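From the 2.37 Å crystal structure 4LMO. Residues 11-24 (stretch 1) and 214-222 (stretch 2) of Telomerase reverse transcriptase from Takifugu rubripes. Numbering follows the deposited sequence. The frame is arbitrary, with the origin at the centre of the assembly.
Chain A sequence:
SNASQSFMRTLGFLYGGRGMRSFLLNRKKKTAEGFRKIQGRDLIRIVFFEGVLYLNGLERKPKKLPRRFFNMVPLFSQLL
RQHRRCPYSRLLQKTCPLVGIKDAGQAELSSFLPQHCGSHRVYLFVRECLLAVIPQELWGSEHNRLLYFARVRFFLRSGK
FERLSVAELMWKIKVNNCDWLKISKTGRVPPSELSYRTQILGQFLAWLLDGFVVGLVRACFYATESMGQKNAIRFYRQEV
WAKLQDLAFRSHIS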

# COMPACT_ATOMS: atom_id res chain seq x y z
N LEU A 11 -5.96 -11.40 12.32
CA LEU A 11 -7.19 -11.29 11.55
C LEU A 11 -7.07 -10.22 10.47
O LEU A 11 -7.64 -10.36 9.38
N GLY A 12 -6.32 -9.16 10.78
CA GLY A 12 -6.01 -8.10 9.82
C GLY A 12 -5.18 -8.60 8.65
O GLY A 12 -5.45 -8.26 7.50
N PHE A 13 -4.17 -9.41 8.96
CA PHE A 13 -3.32 -10.02 7.94
C PHE A 13 -4.12 -10.93 7.00
O PHE A 13 -3.95 -10.87 5.78
N LEU A 14 -5.00 -11.74 7.57
CA LEU A 14 -5.80 -12.69 6.80
C LEU A 14 -6.92 -12.04 5.99
O LEU A 14 -7.11 -12.37 4.82
N TYR A 15 -7.65 -11.12 6.62
CA TYR A 15 -8.90 -10.62 6.06
C TYR A 15 -8.99 -9.10 5.89
O TYR A 15 -9.91 -8.61 5.23
N GLY A 16 -8.05 -8.37 6.49
CA GLY A 16 -8.02 -6.91 6.39
C GLY A 16 -9.12 -6.22 7.18
O GLY A 16 -9.89 -6.87 7.89
N GLY A 17 -9.18 -4.90 7.04
CA GLY A 17 -10.21 -4.08 7.68
C GLY A 17 -10.04 -3.91 9.18
O GLY A 17 -11.02 -3.89 9.91
N ARG A 18 -8.79 -3.80 9.62
CA ARG A 18 -8.47 -3.65 11.05
C ARG A 18 -7.50 -2.51 11.32
O ARG A 18 -6.93 -2.41 12.41
N GLY A 19 -7.29 -1.64 10.33
CA GLY A 19 -6.39 -0.51 10.49
C GLY A 19 -4.94 -0.82 10.16
O GLY A 19 -4.60 -1.91 9.71
N MET A 20 -4.08 0.16 10.43
CA MET A 20 -2.69 0.17 9.95
C MET A 20 -1.73 -0.79 10.65
O MET A 20 -0.62 -1.00 10.17
N ARG A 21 -2.15 -1.37 11.77
CA ARG A 21 -1.28 -2.25 12.55
C ARG A 21 -0.80 -3.48 11.76
O ARG A 21 0.34 -3.91 11.91
N SER A 22 -1.68 -4.03 10.92
CA SER A 22 -1.33 -5.19 10.10
C SER A 22 -0.88 -4.82 8.68
O SER A 22 -0.79 -5.69 7.80
N PHE A 23 -0.61 -3.54 8.45
CA PHE A 23 -0.09 -3.06 7.16
C PHE A 23 1.36 -3.50 6.97
O PHE A 23 2.16 -3.45 7.91
N LEU A 24 1.69 -3.90 5.74
CA LEU A 24 3.01 -4.43 5.38
C LEU A 24 4.21 -3.74 6.04
O LEU A 24 5.07 -4.40 6.63
N VAL A 214 -2.75 -1.14 -2.53
CA VAL A 214 -3.75 -2.13 -2.13
C VAL A 214 -3.67 -2.45 -0.63
O VAL A 214 -4.69 -2.68 0.02
N GLY A 215 -2.45 -2.46 -0.09
CA GLY A 215 -2.23 -2.63 1.34
C GLY A 215 -2.99 -1.61 2.17
O GLY A 215 -3.66 -1.96 3.14
N LEU A 216 -2.89 -0.34 1.78
CA LEU A 216 -3.59 0.74 2.45
C LEU A 216 -5.10 0.57 2.38
O LEU A 216 -5.80 0.76 3.38
N VAL A 217 -5.59 0.22 1.20
CA VAL A 217 -7.01 -0.02 0.98
C VAL A 217 -7.49 -1.19 1.85
O VAL A 217 -8.52 -1.07 2.53
N ARG A 218 -6.74 -2.29 1.84
CA ARG A 218 -7.05 -3.47 2.67
C ARG A 218 -7.11 -3.16 4.16
O ARG A 218 -8.01 -3.65 4.86
N ALA A 219 -6.17 -2.36 4.65
CA ALA A 219 -6.07 -2.05 6.07
C ALA A 219 -7.13 -1.05 6.55
O ALA A 219 -7.83 -1.29 7.53
N CYS A 220 -7.24 0.07 5.83
CA CYS A 220 -8.04 1.22 6.28
C CYS A 220 -9.53 1.15 5.93
O CYS A 220 -10.33 1.88 6.50
N PHE A 221 -9.88 0.27 5.00
CA PHE A 221 -11.25 0.19 4.52
C PHE A 221 -11.77 -1.25 4.53
O PHE A 221 -10.99 -2.20 4.62
N TYR A 222 -13.08 -1.39 4.43
CA TYR A 222 -13.69 -2.67 4.11
C TYR A 222 -14.71 -2.47 3.00
O TYR A 222 -15.67 -1.71 3.15

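Backbone does much of the work: bare glycines meet the end of a helix, Arg 218 and Phe 23 lie against main chain, and Met 20 packs among side chains. The helix ending at Tyr 15 and the helix 214-220 come no closer than 9.9 Å between axes, with 121° between their directions. The CA-to-CB bonds of Phe 13, Leu 14 and Tyr 15 point away from the second stretch. What fits against the second helix is the glycine-rich loop that follows the first, and behind it the side chains of Met 20 and Phe 23.

The loop comes closest where it has no side chains. The CA atoms of Gly 19 and Ala 219 are 4.7 Å apart, those of Gly 16 and Arg 218 5.2 Å. Gly 16, with positive phi, takes the chain out of its helix, and a CB there would point toward the second stretch and lie 2.8 Å from Arg 218 O, a clash. At Gly 17, also at positive phi, a CB would sit tightly against the ring of Tyr 222, 3.5 Å from Tyr 222 CD1. Gly 19 is glycine for a local reason: a CB would point away from the helix but jam against the carbonyl oxygen of the preceding residue. The bare loop lets two amides reach carbonyls near the end of the second helix, where carbonyls commonly lack partners within the helix. Gly 17 N donates to Arg 218 O at 2.8 Å, and Gly 19 N to Ala 219 O at 2.9 Å. Ala 219, buried, carries only a methyl into this close approach.

Next to the glycines lies the apolar part of the fit. Met 20 leaves its backbone sideways, but with all three chi angles in m the chain curls so that its end comes nearer the helix. Met 20 SD lies 3.6 Å from Cys 220 SG and 4.3 Å from Ala 219 CB, while Met 20 CE reaches Leu 216 CD2 at 3.7 Å. Cys 220, chi1 m, has its CA-to-CB bond pointing away, yet its sulfur still meets the methionine.

Phe 23 is the bump whose CA-to-CB bond points toward the other stretch, chi1 t and chi2 66°. Its hollow is made by a missing side chain: at Gly 215 an ideal CB would fall 2.8 Å from Phe 23 CE1, a clash. Without it, the ring sets its edge to the helix backbone, with Phe 23 CD1 3.8 Å from Gly 215 C. Leu 216, rotamer mt, covers one face; Leu 216 CD2 stands 4.0 Å from the Phe 23 ring centroid, a CH-pi contact. That same methyl touches Met 20 CE, so one leucine branch joins both bumps.

At the other end, Arg 218 leaves its helix sideways, but its end comes nearer and meets the last turn of the first helix. With chi1 at -94°, between wells, it lays one guanidinium face over Gly 16 CA. Arg 218 NH2 comes 2.9 Å from Phe 13 O and 3.2 Å from Gly 12 O, but poor angles keep both from being hydrogen bonds.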

# COMPACT_ATOMS: atom_id res chain seq x y z
CB LEU A 11 -8.39 -10.99 12.46
CG LEU A 11 -8.87 -12.08 13.42
CD1 LEU A 11 -10.02 -11.56 14.27
CD2 LEU A 11 -9.29 -13.34 12.68
CB PHE A 13 -2.17 -10.79 8.60
CG PHE A 13 -1.34 -11.60 7.64
CD1 PHE A 13 -0.47 -10.97 6.74
CD2 PHE A 13 -1.41 -12.99 7.63
CE1 PHE A 13 0.29 -11.72 5.85
CE2 PHE A 13 -0.65 -13.74 6.75
CZ PHE A 13 0.20 -13.11 5.86
CB LEU A 14 -6.41 -13.76 7.71
CG LEU A 14 -5.55 -14.89 8.27
CD1 LEU A 14 -6.40 -15.75 9.19
CD2 LEU A 14 -4.94 -15.73 7.17
CB TYR A 15 -10.09 -11.15 6.88
CG TYR A 15 -10.19 -12.66 6.87
CD1 TYR A 15 -10.61 -13.34 5.73
CD2 TYR A 15 -9.86 -13.41 8.00
CE1 TYR A 15 -10.70 -14.72 5.71
CE2 TYR A 15 -9.95 -14.79 7.99
CZ TYR A 15 -10.36 -15.44 6.84
OH TYR A 15 -10.45 -16.81 6.82
CB ARG A 18 -7.89 -4.96 11.62
CG ARG A 18 -8.72 -6.21 11.37
CD ARG A 18 -9.86 -6.38 12.37
NE ARG A 18 -10.55 -7.64 12.16
CZ ARG A 18 -11.54 -8.11 12.92
NH1 ARG A 18 -11.98 -7.42 13.97
NH2 ARG A 18 -12.10 -9.27 12.63
CB MET A 20 -2.14 1.60 9.99
CG MET A 20 -2.75 2.52 8.96
SD MET A 20 -2.43 1.98 7.27
CE MET A 20 -0.72 2.46 7.08
CB ARG A 21 -1.95 -2.68 13.86
CG ARG A 21 -0.98 -2.98 14.99
CD ARG A 21 -1.70 -3.27 16.30
NE ARG A 21 -2.39 -2.10 16.84
CZ ARG A 21 -1.85 -1.22 17.69
NH1 ARG A 21 -0.60 -1.36 18.10
NH2 ARG A 21 -2.57 -0.19 18.12
CB SER A 22 -2.48 -6.20 10.07
OG SER A 22 -3.66 -5.62 9.57
CB PHE A 23 -0.22 -1.54 7.07
CG PHE A 23 0.40 -0.95 5.83
CD1 PHE A 23 -0.12 -1.23 4.57
CD2 PHE A 23 1.48 -0.08 5.92
CE1 PHE A 23 0.44 -0.68 3.43
CE2 PHE A 23 2.05 0.48 4.78
CZ PHE A 23 1.53 0.18 3.54
CB LEU A 24 3.18 -4.45 3.85
CG LEU A 24 4.54 -4.80 3.24
CD1 LEU A 24 5.07 -6.16 3.69
CD2 LEU A 24 4.47 -4.72 1.72
CB VAL A 214 -3.66 -3.40 -3.00
CG1 VAL A 214 -4.45 -4.56 -2.39
CG2 VAL A 214 -4.15 -3.10 -4.41
CB LEU A 216 -3.18 2.09 1.86
CG LEU A 216 -1.69 2.46 1.98
CD1 LEU A 216 -1.37 3.66 1.11
CD2 LEU A 216 -1.31 2.71 3.43
CB VAL A 217 -7.32 -0.25 -0.52
CG1 VAL A 217 -8.80 -0.53 -0.74
CG2 VAL A 217 -6.90 0.96 -1.34
CB ARG A 218 -6.03 -4.59 2.42
CG ARG A 218 -6.45 -5.61 1.38
CD ARG A 218 -5.44 -6.75 1.24
NE ARG A 218 -5.07 -7.35 2.52
CZ ARG A 218 -5.75 -8.30 3.16
NH1 ARG A 218 -6.87 -8.79 2.64
NH2 ARG A 218 -5.32 -8.77 4.32
CB ALA A 219 -4.67 -1.57 6.42
CB CYS A 220 -7.46 2.52 5.73
SG CYS A 220 -5.73 2.78 6.17
CB PHE A 221 -11.36 0.76 3.10
CG PHE A 221 -10.98 2.21 3.00
CD1 PHE A 221 -11.92 3.21 3.19
CD2 PHE A 221 -9.67 2.57 2.70
CE1 PHE A 221 -11.57 4.55 3.09
CE2 PHE A 221 -9.31 3.91 2.60
CZ PHE A 221 -10.26 4.90 2.80
CB TYR A 222 -14.34 -3.33 5.32
CG TYR A 222 -14.85 -4.73 5.03
CD1 TYR A 222 -14.04 -5.85 5.24
CD2 TYR A 222 -16.13 -4.94 4.52
CE1 TYR A 222 -14.50 -7.13 4.97
CE2 TYR A 222 -16.60 -6.21 4.24
CZ TYR A 222 -15.78 -7.30 4.47
OH TYR A 222 -16.24 -8.57 4.19